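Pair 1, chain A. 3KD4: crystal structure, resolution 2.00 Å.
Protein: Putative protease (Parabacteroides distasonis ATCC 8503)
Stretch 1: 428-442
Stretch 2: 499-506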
# COMPACT_ATOMS: atom_id res chain seq x y z
N THR A 428 -3.66 -25.23 19.31
CA THR A 428 -3.89 -26.41 20.13
C THR A 428 -5.29 -26.39 20.72
O THR A 428 -5.63 -25.47 21.46
CB THR A 428 -2.88 -26.48 21.26
OG1 THR A 428 -1.58 -26.61 20.69
CG2 THR A 428 -3.16 -27.70 22.18
N TYR A 429 -6.09 -27.40 20.39
CA TYR A 429 -7.46 -27.48 20.90
C TYR A 429 -7.48 -28.54 22.00
O TYR A 429 -6.93 -29.61 21.82
CB TYR A 429 -8.45 -27.87 19.81
CG TYR A 429 -8.56 -26.91 18.67
CD1 TYR A 429 -7.73 -27.02 17.55
CD2 TYR A 429 -9.49 -25.89 18.69
CE1 TYR A 429 -7.83 -26.12 16.50
CE2 TYR A 429 -9.59 -24.99 17.65
CZ TYR A 429 -8.76 -25.11 16.55
OH TYR A 429 -8.88 -24.20 15.52
N THR A 430 -8.09 -28.23 23.14
CA THR A 430 -8.31 -29.25 24.14
C THR A 430 -9.81 -29.50 24.16
O THR A 430 -10.61 -28.59 24.46
CB THR A 430 -7.77 -28.88 25.53
OG1 THR A 430 -6.35 -28.68 25.44
CG2 THR A 430 -8.03 -30.01 26.53
N VAL A 431 -10.18 -30.71 23.77
CA VAL A 431 -11.56 -31.06 23.58
C VAL A 431 -11.98 -32.01 24.70
O VAL A 431 -11.35 -33.05 24.89
CB VAL A 431 -11.78 -31.73 22.21
CG1 VAL A 431 -13.24 -32.10 22.07
CG2 VAL A 431 -11.32 -30.81 21.09
N THR A 432 -13.03 -31.63 25.44
CA THR A 432 -13.59 -32.52 26.45
C THR A 432 -14.99 -32.98 26.03
O THR A 432 -15.98 -32.26 26.19
CB THR A 432 -13.62 -31.87 27.83
OG1 THR A 432 -12.30 -31.47 28.20
CG2 THR A 432 -14.15 -32.88 28.89
N PRO A 433 -15.09 -34.18 25.45
CA PRO A 433 -16.41 -34.71 25.11
C PRO A 433 -17.20 -35.21 26.34
O PRO A 433 -16.59 -35.62 27.34
CB PRO A 433 -16.09 -35.89 24.19
CG PRO A 433 -14.70 -36.33 24.60
CD PRO A 433 -13.99 -35.12 25.15
N ALA A 434 -18.53 -35.21 26.22
CA ALA A 434 -19.42 -35.80 27.25
C ALA A 434 -19.11 -37.27 27.49
O ALA A 434 -18.58 -37.96 26.60
CB ALA A 434 -20.87 -35.65 26.83
N GLU A 435 -19.46 -37.75 28.68
CA GLU A 435 -19.18 -39.15 29.09
C GLU A 435 -19.81 -40.11 28.10
O GLU A 435 -20.96 -39.91 27.66
CB GLU A 435 -19.70 -39.42 30.51
N GLY A 436 -19.05 -41.12 27.69
CA GLY A 436 -19.57 -42.12 26.75
C GLY A 436 -19.65 -41.73 25.27
O GLY A 436 -20.12 -42.52 24.45
N MSE A 437 -19.22 -40.53 24.91
CA MSE A 437 -19.16 -40.19 23.48
C MSE A 437 -17.95 -40.91 22.90
O MSE A 437 -16.90 -41.04 23.54
CB MSE A 437 -19.06 -38.69 23.27
CG MSE A 437 -20.34 -37.94 23.56
SE MSE A 437 -20.09 -36.14 22.94
CE MSE A 437 -21.90 -35.64 22.48
N LYS A 438 -18.09 -41.39 21.67
CA LYS A 438 -17.05 -42.17 21.03
C LYS A 438 -16.51 -41.42 19.82
O LYS A 438 -17.28 -41.01 18.95
CB LYS A 438 -17.63 -43.52 20.62
CG LYS A 438 -16.69 -44.45 19.86
CD LYS A 438 -17.33 -45.84 19.64
CE LYS A 438 -17.75 -46.51 20.95
NZ LYS A 438 -18.50 -47.79 20.70
N LEU A 439 -15.20 -41.28 19.75
CA LEU A 439 -14.56 -40.52 18.68
C LEU A 439 -14.56 -41.37 17.43
O LEU A 439 -13.97 -42.43 17.42
CB LEU A 439 -13.13 -40.11 19.04
CG LEU A 439 -12.39 -39.29 17.97
CD1 LEU A 439 -12.99 -37.88 17.78
CD2 LEU A 439 -10.93 -39.22 18.35
N GLN A 440 -15.21 -40.89 16.39
CA GLN A 440 -15.26 -41.63 15.11
C GLN A 440 -14.17 -41.16 14.12
O GLN A 440 -13.68 -41.94 13.33
CB GLN A 440 -16.65 -41.53 14.51
CG GLN A 440 -17.68 -42.29 15.33
CD GLN A 440 -17.59 -43.80 15.15
OE1 GLN A 440 -16.78 -44.29 14.36
NE2 GLN A 440 -18.43 -44.54 15.88
N THR A 441 -13.76 -39.91 14.21
CA THR A 441 -12.63 -39.41 13.44
C THR A 441 -11.35 -40.19 13.69
O THR A 441 -11.03 -40.46 14.83
CB THR A 441 -12.39 -37.96 13.83
OG1 THR A 441 -13.60 -37.22 13.59
CG2 THR A 441 -11.20 -37.34 13.05
N SER A 442 -10.62 -40.54 12.64
CA SER A 442 -9.31 -41.23 12.80
C SER A 442 -8.34 -40.39 13.65
O SER A 442 -8.31 -39.19 13.52
CB SER A 442 -8.67 -41.49 11.44
OG SER A 442 -7.33 -41.95 11.54
N ASN A 499 -11.70 -29.76 7.80
CA ASN A 499 -10.46 -30.20 8.43
C ASN A 499 -10.41 -29.88 9.91
O ASN A 499 -9.51 -30.32 10.60
CB ASN A 499 -9.25 -29.62 7.67
CG ASN A 499 -9.21 -30.09 6.23
OD1 ASN A 499 -9.83 -31.09 5.87
ND2 ASN A 499 -8.41 -29.41 5.39
N ARG A 500 -11.42 -29.18 10.40
CA ARG A 500 -11.57 -28.87 11.84
C ARG A 500 -12.70 -29.66 12.51
O ARG A 500 -13.06 -29.39 13.69
CB ARG A 500 -11.81 -27.35 12.02
CG ARG A 500 -10.57 -26.54 11.87
CD ARG A 500 -10.80 -25.04 12.13
NE ARG A 500 -11.56 -24.40 11.05
CZ ARG A 500 -12.84 -24.06 11.11
NH1 ARG A 500 -13.57 -24.22 12.19
NH2 ARG A 500 -13.40 -23.51 10.06
N VAL A 501 -13.28 -30.62 11.79
CA VAL A 501 -14.38 -31.38 12.34
C VAL A 501 -13.88 -32.63 13.06
O VAL A 501 -13.05 -33.38 12.51
CB VAL A 501 -15.38 -31.80 11.25
CG1 VAL A 501 -16.38 -32.82 11.80
CG2 VAL A 501 -16.07 -30.56 10.69
N LEU A 502 -14.41 -32.85 14.25
CA LEU A 502 -14.33 -34.14 14.95
C LEU A 502 -15.75 -34.70 15.02
O LEU A 502 -16.71 -33.98 15.32
CB LEU A 502 -13.78 -34.01 16.37
CG LEU A 502 -12.35 -33.48 16.56
CD1 LEU A 502 -12.07 -33.39 18.09
CD2 LEU A 502 -11.34 -34.36 15.84
N LEU A 503 -15.89 -35.97 14.69
CA LEU A 503 -17.18 -36.65 14.70
C LEU A 503 -17.18 -37.63 15.86
O LEU A 503 -16.21 -38.36 16.07
CB LEU A 503 -17.39 -37.41 13.39
CG LEU A 503 -18.69 -38.18 13.19
CD1 LEU A 503 -19.92 -37.24 13.08
CD2 LEU A 503 -18.52 -39.10 11.94
N PHE A 504 -18.26 -37.61 16.63
CA PHE A 504 -18.47 -38.54 17.74
C PHE A 504 -19.79 -39.25 17.57
O PHE A 504 -20.76 -38.66 17.09
CB PHE A 504 -18.53 -37.80 19.07
CG PHE A 504 -17.25 -37.11 19.44
CD1 PHE A 504 -16.98 -35.83 18.98
CD2 PHE A 504 -16.34 -37.72 20.28
CE1 PHE A 504 -15.84 -35.18 19.34
CE2 PHE A 504 -15.18 -37.09 20.65
CZ PHE A 504 -14.93 -35.81 20.17
N SER A 505 -19.82 -40.52 17.96
CA SER A 505 -21.08 -41.25 18.07
C SER A 505 -21.39 -41.38 19.55
O SER A 505 -20.48 -41.34 20.41
CB SER A 505 -21.03 -42.61 17.37
OG SER A 505 -20.05 -43.45 17.95
N LEU A 506 -22.68 -41.50 19.85
CA LEU A 506 -23.17 -41.44 21.21
C LEU A 506 -23.33 -42.85 21.70
O LEU A 506 -22.35 -43.63 21.72
CB LEU A 506 -24.50 -40.69 21.27
OXT LEU A 506 -24.44 -43.24 22.07

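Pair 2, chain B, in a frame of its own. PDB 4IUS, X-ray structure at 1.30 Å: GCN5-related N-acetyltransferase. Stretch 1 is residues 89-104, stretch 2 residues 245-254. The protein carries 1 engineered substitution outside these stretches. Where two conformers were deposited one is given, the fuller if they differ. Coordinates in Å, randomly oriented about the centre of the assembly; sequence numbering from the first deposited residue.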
# COMPACT_ATOMS: atom_id res chain seq x y z
N LEU B 89 5.84 -10.70 15.98
CA LEU B 89 5.56 -11.73 15.00
C LEU B 89 6.68 -11.79 13.94
O LEU B 89 7.11 -12.87 13.56
CB LEU B 89 4.17 -11.56 14.41
CG LEU B 89 3.72 -12.60 13.37
CD1 LEU B 89 3.79 -14.03 13.90
CD2 LEU B 89 2.30 -12.28 12.91
N ALA B 90 7.11 -10.63 13.46
CA ALA B 90 8.16 -10.61 12.46
C ALA B 90 9.40 -11.35 12.91
O ALA B 90 10.00 -12.09 12.14
CB ALA B 90 8.51 -9.17 12.07
N TYR B 91 9.77 -11.19 14.16
CA TYR B 91 10.98 -11.84 14.65
C TYR B 91 10.81 -13.36 14.69
O TYR B 91 11.76 -14.09 14.43
CB TYR B 91 11.37 -11.35 16.04
CG TYR B 91 12.06 -10.01 16.06
CD1 TYR B 91 13.11 -9.71 15.19
CD2 TYR B 91 11.80 -9.14 17.09
CE1 TYR B 91 13.80 -8.50 15.30
CE2 TYR B 91 12.45 -7.93 17.18
CZ TYR B 91 13.45 -7.62 16.29
OH TYR B 91 14.09 -6.42 16.40
N VAL B 92 9.60 -13.85 14.97
CA VAL B 92 9.37 -15.30 14.95
C VAL B 92 9.47 -15.81 13.49
O VAL B 92 10.03 -16.86 13.22
CB VAL B 92 8.08 -15.69 15.64
CG1 VAL B 92 7.97 -17.23 15.67
CG2 VAL B 92 8.04 -15.14 17.09
N LEU B 93 8.96 -15.03 12.51
CA LEU B 93 9.11 -15.40 11.11
C LEU B 93 10.57 -15.46 10.68
O LEU B 93 10.97 -16.33 9.91
CB LEU B 93 8.34 -14.44 10.20
CG LEU B 93 6.84 -14.46 10.32
CD1 LEU B 93 6.23 -13.39 9.44
CD2 LEU B 93 6.34 -15.84 9.91
N VAL B 94 11.38 -14.52 11.17
CA VAL B 94 12.81 -14.51 10.85
C VAL B 94 13.48 -15.77 11.40
O VAL B 94 14.28 -16.42 10.74
CB VAL B 94 13.49 -13.23 11.35
CG1 VAL B 94 15.01 -13.33 11.21
CG2 VAL B 94 12.97 -12.03 10.57
N GLU B 95 13.13 -16.12 12.62
CA GLU B 95 13.68 -17.32 13.26
C GLU B 95 13.41 -18.57 12.42
O GLU B 95 14.21 -19.51 12.40
CB GLU B 95 13.10 -17.43 14.67
CG GLU B 95 13.57 -18.59 15.49
CD GLU B 95 12.78 -18.73 16.80
OE1 GLU B 95 11.66 -18.16 16.95
OE2 GLU B 95 13.24 -19.51 17.66
N HIS B 96 12.29 -18.60 11.72
CA HIS B 96 11.88 -19.73 10.90
C HIS B 96 12.10 -19.49 9.41
O HIS B 96 11.46 -20.08 8.55
CB HIS B 96 10.47 -20.16 11.28
CG HIS B 96 10.43 -20.61 12.71
ND1 HIS B 96 11.05 -21.74 13.13
CD2 HIS B 96 9.92 -19.99 13.85
CE1 HIS B 96 10.98 -21.81 14.47
NE2 HIS B 96 10.27 -20.75 14.92
N GLY B 97 13.09 -18.66 9.09
CA GLY B 97 13.72 -18.62 7.76
C GLY B 97 13.47 -17.40 6.90
O GLY B 97 14.08 -17.30 5.85
N MSE B 98 12.59 -16.51 7.29
CA MSE B 98 12.39 -15.30 6.56
C MSE B 98 13.47 -14.27 6.86
O MSE B 98 14.18 -14.37 7.87
CB MSE B 98 11.00 -14.73 6.80
CG MSE B 98 9.90 -15.72 6.47
SE MSE B 98 8.15 -14.89 6.17
CE MSE B 98 8.34 -14.38 4.32
N THR B 99 13.55 -13.23 6.01
CA THR B 99 14.49 -12.13 6.18
C THR B 99 13.71 -10.82 6.14
O THR B 99 12.92 -10.60 5.22
CB THR B 99 15.52 -12.11 5.04
OG1 THR B 99 16.25 -13.34 5.07
CG2 THR B 99 16.50 -10.93 5.18
N ILE B 100 13.93 -9.94 7.11
CA ILE B 100 13.37 -8.60 7.06
C ILE B 100 14.23 -7.77 6.10
O ILE B 100 15.42 -7.56 6.33
CB ILE B 100 13.29 -7.95 8.46
CG1 ILE B 100 12.33 -8.70 9.37
CG2 ILE B 100 12.90 -6.48 8.33
CD1 ILE B 100 12.41 -8.34 10.84
N VAL B 101 13.60 -7.32 5.03
CA VAL B 101 14.24 -6.48 4.04
C VAL B 101 14.12 -4.99 4.37
O VAL B 101 15.01 -4.22 4.07
CB VAL B 101 13.66 -6.83 2.66
CG1 VAL B 101 14.09 -5.85 1.59
CG2 VAL B 101 14.12 -8.24 2.28
N SER B 102 13.01 -4.61 4.99
CA SER B 102 12.76 -3.21 5.30
C SER B 102 11.71 -3.11 6.38
O SER B 102 10.91 -4.03 6.55
CB SER B 102 12.29 -2.45 4.09
OG SER B 102 11.04 -2.94 3.64
N ARG B 103 11.70 -1.95 7.05
CA ARG B 103 10.69 -1.59 8.02
C ARG B 103 10.20 -0.21 7.67
O ARG B 103 10.50 0.78 8.36
CB ARG B 103 11.20 -1.65 9.45
CG ARG B 103 11.40 -3.07 9.92
CD ARG B 103 11.99 -3.14 11.32
NE ARG B 103 13.37 -2.68 11.33
CZ ARG B 103 14.07 -2.44 12.46
NH1 ARG B 103 13.53 -2.60 13.66
NH2 ARG B 103 15.33 -2.02 12.37
N PRO B 104 9.45 -0.10 6.60
CA PRO B 104 9.04 1.26 6.19
C PRO B 104 8.02 1.87 7.14
O PRO B 104 7.18 1.19 7.71
CB PRO B 104 8.43 1.05 4.83
CG PRO B 104 8.40 -0.40 4.56
CD PRO B 104 9.00 -1.14 5.67
N ALA B 245 2.74 4.06 12.46
CA ALA B 245 3.00 2.63 12.60
C ALA B 245 4.23 2.26 11.83
O ALA B 245 4.79 3.06 11.08
CB ALA B 245 1.77 1.80 12.16
N THR B 246 4.65 1.02 11.98
CA THR B 246 5.88 0.51 11.37
C THR B 246 5.50 -0.72 10.57
O THR B 246 5.07 -1.72 11.15
CB THR B 246 6.89 0.06 12.47
OG1 THR B 246 7.06 1.09 13.45
CG2 THR B 246 8.23 -0.32 11.87
N ALA B 247 5.65 -0.68 9.25
CA ALA B 247 5.49 -1.87 8.43
C ALA B 247 6.75 -2.70 8.52
O ALA B 247 7.83 -2.20 8.86
CB ALA B 247 5.19 -1.46 6.99
N VAL B 248 6.61 -3.98 8.24
CA VAL B 248 7.76 -4.89 8.18
C VAL B 248 7.56 -5.75 6.93
O VAL B 248 6.52 -6.34 6.76
CB VAL B 248 7.81 -5.83 9.40
CG1 VAL B 248 9.17 -6.54 9.37
CG2 VAL B 248 7.69 -5.03 10.73
N HIS B 249 8.54 -5.73 6.03
CA HIS B 249 8.49 -6.48 4.78
C HIS B 249 9.53 -7.57 4.86
O HIS B 249 10.71 -7.30 5.07
CB HIS B 249 8.78 -5.57 3.58
CG HIS B 249 7.73 -4.53 3.34
ND1 HIS B 249 7.77 -3.71 2.27
CD2 HIS B 249 6.54 -4.29 3.98
CE1 HIS B 249 6.68 -2.91 2.29
NE2 HIS B 249 5.93 -3.26 3.34
N LEU B 250 9.09 -8.81 4.73
CA LEU B 250 9.90 -10.01 4.85
C LEU B 250 9.86 -10.84 3.58
O LEU B 250 8.81 -10.92 2.93
CB LEU B 250 9.40 -10.90 6.00
CG LEU B 250 9.28 -10.23 7.37
CD1 LEU B 250 7.86 -9.77 7.72
CD2 LEU B 250 9.80 -11.21 8.43
N GLY B 251 10.97 -11.49 3.27
CA GLY B 251 10.99 -12.42 2.18
C GLY B 251 11.59 -13.78 2.55
O GLY B 251 12.47 -13.87 3.39
N ASP B 252 11.16 -14.82 1.85
CA ASP B 252 11.78 -16.13 1.93
C ASP B 252 13.11 -16.12 1.18
O ASP B 252 13.43 -15.22 0.41
CB ASP B 252 10.86 -17.21 1.37
CG ASP B 252 10.16 -18.00 2.43
OD1 ASP B 252 10.19 -17.65 3.61
OD2 ASP B 252 9.49 -18.98 2.03
N PRO B 253 13.89 -17.19 1.37
CA PRO B 253 15.15 -17.29 0.63
C PRO B 253 14.93 -17.37 -0.88
O PRO B 253 13.88 -17.84 -1.34
CB PRO B 253 15.76 -18.60 1.15
CG PRO B 253 15.15 -18.79 2.49
CD PRO B 253 13.74 -18.26 2.36
N GLY B 254 15.93 -16.95 -1.63
CA GLY B 254 15.94 -17.08 -3.06
C GLY B 254 14.81 -16.34 -3.75
O GLY B 254 14.42 -15.26 -3.29
O HOH W 1 14.91 -15.39 3.88

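In both pairs a short strand following a glycine-containing bend runs antiparallel to a strand of the second stretch, and 14 central residues superpose with an RMSD of 0.8 Å over N, CA and C. The ladder opens with the same reciprocal pair of hydrogen bonds. In pair 1, Lys438(A) N donates to Ser505(A) O (2.7 Å) and Ser505(A) N to Lys438(A) O (2.8 Å); in pair 2, Thr99(B) N donates to Gly251(B) O and Gly251(B) N to Thr99(B) O, both at 2.9 Å. Two residues on, Gln440(A) N reaches Leu503(A) O at 2.7 Å, and the matching Val101(B) N reaches His249(B) O at 2.9 Å.

The bend before the strand also coincides. Gly436(A) matches Gly97(B), and both have positive phi, which favours glycine. The routes into it differ, however: pair 1 arrives from a strand through a type II turn, closed by Met437(A) N to Ala434(A) O at 3.1 Å, whereas pair 2 arrives from a helix. Selenomethionine follows the glycine in each.

The central packing problem is set by Phe504(A) and its counterpart Leu250(B), the residues with the most area covered by the opposing stretch. The Phe504(A) ring has Leu439(A) CD1 over one face, 4.0 Å from the ring centroid of Phe504(A), while Pro433(A) CB approaches Phe504(A) CE2 at 3.8 Å. Selenium joins this cluster obliquely, with Met437(A) SE 5.1 Å from the Phe504(A) centroid. Leu250(B) is smaller, and its CD2 is surrounded by the helix and strand of stretch 1: Leu250(B) CD2 lies 3.7 Å from Ile100(B) CG1, 3.9 Å from Val94(B) CG2 and 4.0 Å from Leu93(B) CB. Thus Ile100(B) takes the place of Leu439(A), and Leu93(B), from a helix, falls near Pro433(A), from a strand. Met98(B) also contributes, its CE 4.0 Å from Leu250(B) CB.

On the face that carries Lys438(A) and Ser505(A) in pair 1, and Thr99(B) in pair 2, the solutions diverge. Ser505(A) carries a hydroxyl that accepts a hydrogen bond from the side chain of Gln440(A), NE2 to OG at 2.8 Å, tying Gln440(A), just past the bridged residues, to Ser505(A) within the ladder. At the equivalent positions, Gly251(B) has no side chain and Val101(B) no polar group. Separately, near the bend of pair 2, a water donates to Gly97(B) O and Gly251(B) O, both 2.9 Å from the water oxygen, and accepts from Thr99(B) OG1, 2.7 Å from the same oxygen, linking the bend to both strands.

Beyond this point the same backbone amide is satisfied in two ways. Leu503(A) N donates to the side chain of Thr441(A), at OG1 (2.8 Å). Its counterpart His249(B) N donates to the main chain of Ser102(B), at O (3.0 Å), where a beta bulge shifts the register by one. In pair 2, Pro104(B) O accepts from Ala247(B) N at 2.9 Å, and Pro104(B) CG lies over one face of the His249(B) ring, 4.0 Å from its centroid.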